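Local coordinates for restriction endonuclease (Mycobacterium sp., PDB 4F0Q), which cleaves DNA in a cytosine-methylation-dependent manner, acting as a tetrameric restriction endonuclease, at residues Thr288-Tyr293 against Ala356-Pro361; Ser280-Thr285 against Leu414-Arg419; Ser363-Glu368 against Tyr385-Ser390. All blocks are in the same frame, centred on the assembly; numbering follows the deposited sequence.

The three contacts lie on the same side of the chain's centre, in and around the PD-(D/E)XK-type nuclease domain. Contacts 1 and 2 share helix 281-292, and their centres are about 12 Å apart; L289 joins them, its CD1 lying 3.9 Å from V418 CG2. Contacts 1 and 3, about 11 Å between centres, meet through neighbouring strands of one sheet, with K357 N 2.9 Å from V386 O, a probable hydrogen bond. L414 connects contacts 2 and 3, whose centres are about 17 Å apart, by packing on V386 and T388. Contact 1 reaches the magnesium through A356 O, and the nearest atom of the Y385 side chain of contact 3 is about 6 Å from that ion.

Contact 1: residues Thr288-Tyr293 against Ala356-Pro361; sequences TLYKFY and AKCIQP. With MG (magnesium ion), chain E.
Y290, on the last turn of helix 281-292, carries most of this contact by laying its ring against the chain that runs out of strand 347-357. With CG anti to the backbone N (chi1 168°), the ring extends from the helix toward Q360 and P361. Both approach over the same ring face: Q360 CA and P361 CD each lie 4.0 Å from the Y290 ring centroid, close enough to the normal to count as CH-pi contacts. The P361 and Y290 side chains cross at about a right angle.

Q360 starts by leading away, but its chain folds back at chi2 (-83°), which brings the amide to the phenol end. There Y290 OH donates a weak hydrogen bond to Q360 OE1 at 2.7 Å; the side chains cross obliquely, with the ring and amide planes 52° apart. The I359 carbonyl also comes close, with I359 O 3.1 Å from Y290 CD1.

C358 SG, anti to its own backbone N, fills the angle between the two tyrosines. It approaches the Y290 ring obliquely, 3.7 Å from Y290 CD1, and lies 3.9 Å from Y293 CB. The Y293 ring itself leads away, and its hydroxyl is hydrogen-bonded to T437.

At the other end of the segment, A356 O binds magnesium at 2.1 Å with three waters, D334 and Q355 completing six ligands. Metal ligation by D334 and by Q355-A356, with K357 next in sequence, fits the D...QxK variant of the PD-(D/E)XK nuclease active site.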
# COMPACT_ATOMS: atom_id res chain seq x y z
N THR A 288 27.32 18.11 2.24
CA THR A 288 27.77 17.63 3.54
C THR A 288 27.36 16.18 3.76
O THR A 288 28.15 15.36 4.21
CB THR A 288 27.20 18.50 4.69
OG1 THR A 288 27.56 19.87 4.48
CG2 THR A 288 27.75 18.03 6.03
N LEU A 289 26.11 15.87 3.42
CA LEU A 289 25.58 14.52 3.58
C LEU A 289 26.33 13.50 2.72
O LEU A 289 26.59 12.38 3.17
CB LEU A 289 24.08 14.48 3.25
CG LEU A 289 23.14 15.19 4.22
CD1 LEU A 289 21.69 15.09 3.75
CD2 LEU A 289 23.29 14.62 5.62
N TYR A 290 26.67 13.89 1.50
CA TYR A 290 27.41 12.99 0.62
C TYR A 290 28.84 12.79 1.09
O TYR A 290 29.33 11.66 1.14
CB TYR A 290 27.41 13.50 -0.83
CG TYR A 290 28.39 12.75 -1.70
CD1 TYR A 290 28.18 11.41 -2.03
CD2 TYR A 290 29.54 13.36 -2.18
CE1 TYR A 290 29.08 10.72 -2.82
CE2 TYR A 290 30.44 12.68 -2.97
CZ TYR A 290 30.20 11.36 -3.29
OH TYR A 290 31.10 10.66 -4.07
N LYS A 291 29.51 13.88 1.44
CA LYS A 291 30.90 13.82 1.90
C LYS A 291 31.04 13.05 3.21
O LYS A 291 32.06 12.41 3.46
CB LYS A 291 31.48 15.22 2.04
CG LYS A 291 31.64 15.96 0.72
CD LYS A 291 32.06 17.41 0.94
CE LYS A 291 32.12 18.17 -0.38
NZ LYS A 291 32.46 19.60 -0.17
N PHE A 292 30.00 13.12 4.05
CA PHE A 292 30.02 12.43 5.33
C PHE A 292 29.75 10.94 5.17
O PHE A 292 30.51 10.11 5.67
CB PHE A 292 28.99 13.05 6.29
CG PHE A 292 29.04 12.48 7.68
CD1 PHE A 292 30.00 12.92 8.58
CD2 PHE A 292 28.13 11.52 8.08
CE1 PHE A 292 30.05 12.40 9.86
CE2 PHE A 292 28.18 11.00 9.36
CZ PHE A 292 29.14 11.45 10.25
N TYR A 293 28.68 10.61 4.46
CA TYR A 293 28.25 9.23 4.31
C TYR A 293 28.85 8.55 3.08
O TYR A 293 28.36 7.51 2.64
CB TYR A 293 26.73 9.14 4.26
CG TYR A 293 26.05 9.51 5.56
CD1 TYR A 293 26.03 8.62 6.63
CD2 TYR A 293 25.43 10.74 5.71
CE1 TYR A 293 25.41 8.96 7.81
CE2 TYR A 293 24.81 11.08 6.89
CZ TYR A 293 24.80 10.18 7.94
OH TYR A 293 24.17 10.53 9.12
N ALA A 356 18.84 2.37 0.63
CA ALA A 356 19.61 3.60 0.71
C ALA A 356 20.90 3.50 -0.10
O ALA A 356 21.64 2.53 0.04
CB ALA A 356 19.92 3.93 2.15
N LYS A 357 21.16 4.50 -0.93
CA LYS A 357 22.40 4.52 -1.69
C LYS A 357 23.03 5.91 -1.77
O LYS A 357 22.48 6.81 -2.41
CB LYS A 357 22.19 3.95 -3.10
CG LYS A 357 23.49 3.67 -3.83
CD LYS A 357 23.27 2.84 -5.08
CE LYS A 357 24.60 2.47 -5.72
NZ LYS A 357 24.43 1.59 -6.91
N CYS A 358 24.17 6.07 -1.12
CA CYS A 358 24.88 7.34 -1.10
C CYS A 358 25.87 7.46 -2.25
O CYS A 358 27.03 7.08 -2.12
CB CYS A 358 25.60 7.53 0.24
SG CYS A 358 26.53 9.07 0.38
N ILE A 359 25.40 7.99 -3.37
CA ILE A 359 26.25 8.23 -4.53
C ILE A 359 26.44 9.73 -4.72
O ILE A 359 25.88 10.53 -3.97
CB ILE A 359 25.64 7.65 -5.81
CG1 ILE A 359 24.28 8.30 -6.09
CG2 ILE A 359 25.50 6.14 -5.70
CD1 ILE A 359 23.60 7.80 -7.35
N GLN A 360 27.25 10.10 -5.71
CA GLN A 360 27.44 11.50 -6.06
C GLN A 360 26.10 12.15 -6.36
O GLN A 360 25.29 11.57 -7.09
CB GLN A 360 28.37 11.64 -7.27
CG GLN A 360 29.84 11.36 -6.98
CD GLN A 360 30.56 12.57 -6.41
OE1 GLN A 360 31.70 12.47 -5.96
NE2 GLN A 360 29.89 13.72 -6.41
N PRO A 361 25.85 13.34 -5.81
CA PRO A 361 24.61 14.08 -6.04
C PRO A 361 24.34 14.30 -7.53
O PRO A 361 23.18 14.42 -7.93
CB PRO A 361 24.87 15.43 -5.35
CG PRO A 361 25.85 15.10 -4.28
CD PRO A 361 26.74 14.04 -4.86
MG MG E . 21.86 0.46 0.00
O HOH W 1 23.09 0.96 1.60
O HOH W 2 23.46 0.90 -1.26
O HOH W 3 21.88 -1.65 0.02

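Contact 2: residues Ser280-Thr285 against Leu414-Arg419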
# COMPACT_ATOMS: atom_id res chain seq x y z
N SER A 280 21.86 27.06 -3.01
CA SER A 280 20.93 26.96 -1.89
C SER A 280 21.59 26.37 -0.65
O SER A 280 22.69 25.82 -0.72
CB SER A 280 19.72 26.12 -2.28
OG SER A 280 20.11 24.82 -2.68
N ALA A 281 20.91 26.49 0.48
CA ALA A 281 21.40 25.92 1.73
C ALA A 281 21.24 24.40 1.70
O ALA A 281 22.05 23.67 2.27
CB ALA A 281 20.65 26.51 2.92
N GLU A 282 20.20 23.95 1.02
CA GLU A 282 19.92 22.52 0.89
C GLU A 282 20.97 21.85 0.01
O GLU A 282 21.23 20.65 0.16
CB GLU A 282 18.52 22.30 0.32
CG GLU A 282 17.42 22.96 1.14
CD GLU A 282 16.03 22.68 0.61
OE1 GLU A 282 15.92 22.13 -0.50
OE2 GLU A 282 15.05 23.02 1.31
N ALA A 283 21.57 22.61 -0.89
CA ALA A 283 22.65 22.11 -1.73
C ALA A 283 23.89 21.82 -0.89
O ALA A 283 24.49 20.75 -1.00
CB ALA A 283 22.98 23.11 -2.83
N ALA A 284 24.26 22.79 -0.06
CA ALA A 284 25.39 22.63 0.85
C ALA A 284 25.12 21.49 1.83
O ALA A 284 26.02 20.71 2.15
CB ALA A 284 25.64 23.93 1.60
N THR A 285 23.88 21.41 2.31
CA THR A 285 23.47 20.33 3.20
C THR A 285 23.67 18.98 2.53
O THR A 285 24.22 18.06 3.13
CB THR A 285 21.99 20.48 3.61
OG1 THR A 285 21.82 21.68 4.36
CG2 THR A 285 21.56 19.29 4.45
N LEU A 414 15.78 14.70 0.25
CA LEU A 414 16.62 14.27 1.37
C LEU A 414 17.19 15.45 2.13
O LEU A 414 17.16 15.49 3.35
CB LEU A 414 17.75 13.37 0.87
CG LEU A 414 18.83 13.02 1.90
CD1 LEU A 414 18.27 12.15 3.01
CD2 LEU A 414 20.02 12.34 1.23
N ALA A 415 17.72 16.43 1.39
CA ALA A 415 18.32 17.61 2.00
C ALA A 415 17.29 18.43 2.77
O ALA A 415 17.54 18.83 3.91
CB ALA A 415 18.99 18.47 0.93
N ALA A 416 16.14 18.67 2.14
CA ALA A 416 15.07 19.43 2.77
C ALA A 416 14.56 18.74 4.04
O ALA A 416 14.41 19.38 5.09
CB ALA A 416 13.92 19.64 1.79
N THR A 417 14.32 17.44 3.93
CA THR A 417 13.83 16.65 5.06
C THR A 417 14.83 16.65 6.21
O THR A 417 14.46 16.88 7.36
CB THR A 417 13.55 15.19 4.65
OG1 THR A 417 12.67 15.17 3.52
CG2 THR A 417 12.92 14.42 5.80
N VAL A 418 16.10 16.40 5.89
CA VAL A 418 17.16 16.39 6.89
C VAL A 418 17.29 17.75 7.58
O VAL A 418 17.42 17.82 8.81
CB VAL A 418 18.52 15.97 6.28
CG1 VAL A 418 19.67 16.39 7.16
CG2 VAL A 418 18.55 14.47 6.04
N ARG A 419 17.23 18.82 6.80
CA ARG A 419 17.28 20.17 7.35
C ARG A 419 16.11 20.43 8.30
O ARG A 419 16.30 21.01 9.38
CB ARG A 419 17.32 21.21 6.23
CG ARG A 419 18.70 21.45 5.66
CD ARG A 419 18.64 22.36 4.44
NE ARG A 419 17.74 23.49 4.64
CZ ARG A 419 18.10 24.64 5.22
NH1 ARG A 419 19.34 24.81 5.65
NH2 ARG A 419 17.21 25.61 5.36
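R419 spans the gap between two helices that cross almost perpendicularly, 92° between the directions of segments 281-285 and 414-419, with axes 8.7 Å apart at closest. Its CG lies beside the backbone N, and the chain runs straight through chi2 before bending at chi3 (43°). The bend turns the guanidinium so that A281 CB comes over one of its faces, 3.5 Å from R419 NH1.

T285 lines the aliphatic part of the same arginine. Its OG1 sits beside the backbone N and touches R419 CD at 3.3 Å, while its methyl CG2, anti to the backbone N, is directed to R419 CG and the A415 carbonyl. That hydroxyl is engaged within its own helix: T285 OG1 donates to A281 O at 2.9 Å from above the carbonyl plane, and A281 O accepts T285 N as well.

S280 is the N-cap of helix 281-292, its OG accepting from A283 N. Helix 411-425, the other partner, follows strand 406-409, an outermost strand of the five-stranded sheet in the PD-(D/E)XK-type domain.

E282 takes a different course, its chain extended beyond CG (chi2 -177°). Its CG lies 3.6 Å from R419 NE where the two side chains cross at about a right angle, and its carboxylate continues to A416, with E282 OE2 3.6 Å from A416 CB. The opposite charges are near without forming a salt bridge, E282 OE2 being 4.3 Å from R419 NE. The A415 methyl packs against the E282 carbonyl, A415 CB 3.2 Å from E282 O. R419 NH2 makes a weak hydrogen bond to T98 O.

Contact 3: residues Ser363-Glu368 against Tyr385-Ser390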
# COMPACT_ATOMS: atom_id res chain seq x y z
N SER A 363 25.43 12.04 -9.79
CA SER A 363 25.22 10.70 -10.32
C SER A 363 23.75 10.31 -10.26
O SER A 363 22.96 10.94 -9.56
CB SER A 363 26.07 9.67 -9.56
OG SER A 363 27.45 9.88 -9.79
N SER A 364 23.39 9.26 -10.99
CA SER A 364 21.99 8.86 -11.09
C SER A 364 21.78 7.38 -10.74
O SER A 364 22.70 6.57 -10.82
CB SER A 364 21.47 9.14 -12.50
OG SER A 364 20.06 9.07 -12.54
N VAL A 365 20.55 7.05 -10.34
CA VAL A 365 20.20 5.68 -9.98
C VAL A 365 19.53 4.97 -11.15
O VAL A 365 18.52 5.44 -11.69
CB VAL A 365 19.27 5.64 -8.75
CG1 VAL A 365 18.73 4.24 -8.53
CG2 VAL A 365 20.01 6.14 -7.52
N SER A 366 20.08 3.82 -11.53
CA SER A 366 19.62 3.07 -12.70
C SER A 366 18.30 2.35 -12.43
O SER A 366 17.94 2.11 -11.28
CB SER A 366 20.70 2.06 -13.12
OG SER A 366 20.78 1.00 -12.19
N PRO A 367 17.57 2.00 -13.50
CA PRO A 367 16.33 1.22 -13.37
C PRO A 367 16.55 -0.16 -12.74
O PRO A 367 15.65 -0.67 -12.07
CB PRO A 367 15.85 1.07 -14.82
CG PRO A 367 17.04 1.40 -15.67
CD PRO A 367 17.79 2.42 -14.90
N GLU A 368 17.72 -0.74 -12.95
CA GLU A 368 18.05 -2.02 -12.33
C GLU A 368 18.11 -1.89 -10.81
O GLU A 368 17.60 -2.74 -10.08
CB GLU A 368 19.39 -2.55 -12.86
CG GLU A 368 19.40 -2.90 -14.34
CD GLU A 368 20.03 -1.81 -15.19
OE1 GLU A 368 20.45 -0.78 -14.62
OE2 GLU A 368 20.10 -1.98 -16.42
N TYR A 385 13.13 4.49 -1.77
CA TYR A 385 14.52 4.57 -2.18
C TYR A 385 15.10 5.94 -1.86
O TYR A 385 14.71 6.95 -2.46
CB TYR A 385 14.65 4.27 -3.68
CG TYR A 385 15.99 3.68 -4.09
CD1 TYR A 385 17.18 4.25 -3.69
CD2 TYR A 385 16.04 2.54 -4.89
CE1 TYR A 385 18.40 3.72 -4.07
CE2 TYR A 385 17.26 1.99 -5.27
CZ TYR A 385 18.43 2.59 -4.86
OH TYR A 385 19.64 2.05 -5.24
N VAL A 386 16.04 5.97 -0.92
CA VAL A 386 16.69 7.21 -0.50
C VAL A 386 18.10 7.30 -1.07
O VAL A 386 18.94 6.41 -0.86
CB VAL A 386 16.74 7.32 1.03
CG1 VAL A 386 17.39 8.63 1.45
CG2 VAL A 386 15.35 7.20 1.62
N THR A 387 18.37 8.39 -1.78
CA THR A 387 19.68 8.60 -2.39
C THR A 387 20.07 10.07 -2.37
O THR A 387 19.21 10.95 -2.35
CB THR A 387 19.73 8.06 -3.83
OG1 THR A 387 21.02 8.32 -4.41
CG2 THR A 387 18.65 8.72 -4.69
N THR A 388 21.37 10.33 -2.36
CA THR A 388 21.89 11.70 -2.38
C THR A 388 21.86 12.27 -3.80
O THR A 388 21.94 13.48 -3.99
CB THR A 388 23.32 11.76 -1.83
OG1 THR A 388 24.14 10.81 -2.52
CG2 THR A 388 23.34 11.46 -0.34
N GLY A 389 21.77 11.38 -4.79
CA GLY A 389 21.72 11.79 -6.18
C GLY A 389 20.31 11.83 -6.72
O GLY A 389 19.37 12.18 -6.01
N SER A 390 20.16 11.46 -7.99
CA SER A 390 18.86 11.46 -8.64
C SER A 390 18.54 10.10 -9.23
O SER A 390 19.39 9.22 -9.28
CB SER A 390 18.81 12.52 -9.74
OG SER A 390 19.05 13.82 -9.22
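A single parallel bridge pairs S364 with S390, where the two chains are fastened by a pair of in-plane backbone hydrogen bonds. S390 N donates to S363 O over 3.3 Å in a nearly straight bond (168°), and V365 N donates to S390 O over 2.7 Å in a more bent one (141°). S390 O is approached further by S364 CA at 3.2 Å, in a CA-H...O contact. Just before the bridge, G389 brings its CA within 3.7 Å of S363 O, so the two main chains run close together.

V365 supplies the apolar side of the contact by dividing its two methyls. CG1, anti to the backbone N, meets the Y385 ring tip to tip, with V365 CG1 4.0 Å from Y385 CZ and the approach oblique to the ring. CG2 turns to T387, where V365 CG2 lies 3.9 Å from T387 OG1.

T387 OG1 is itself anti to the backbone N (chi1 178°), a conformation that lets it accept from G389 N at 3.2 Å and close an ST turn. The same hydroxyl is hydrogen-bonded to K357 O, which ties the turn to the neighbouring strand. Past V365, S366 is the N-cap of helix 367-374, and E368 on that helix makes a salt bridge to R372 of the second subunit.

Strands 347-357 and 381-387 are parallel neighbours with helix 367-374 between them in sequence: a beta-alpha-beta crossover, as in the core of PD-(D/E)XK nucleases, here with the short parallel pair 364-365 and 390-391 added.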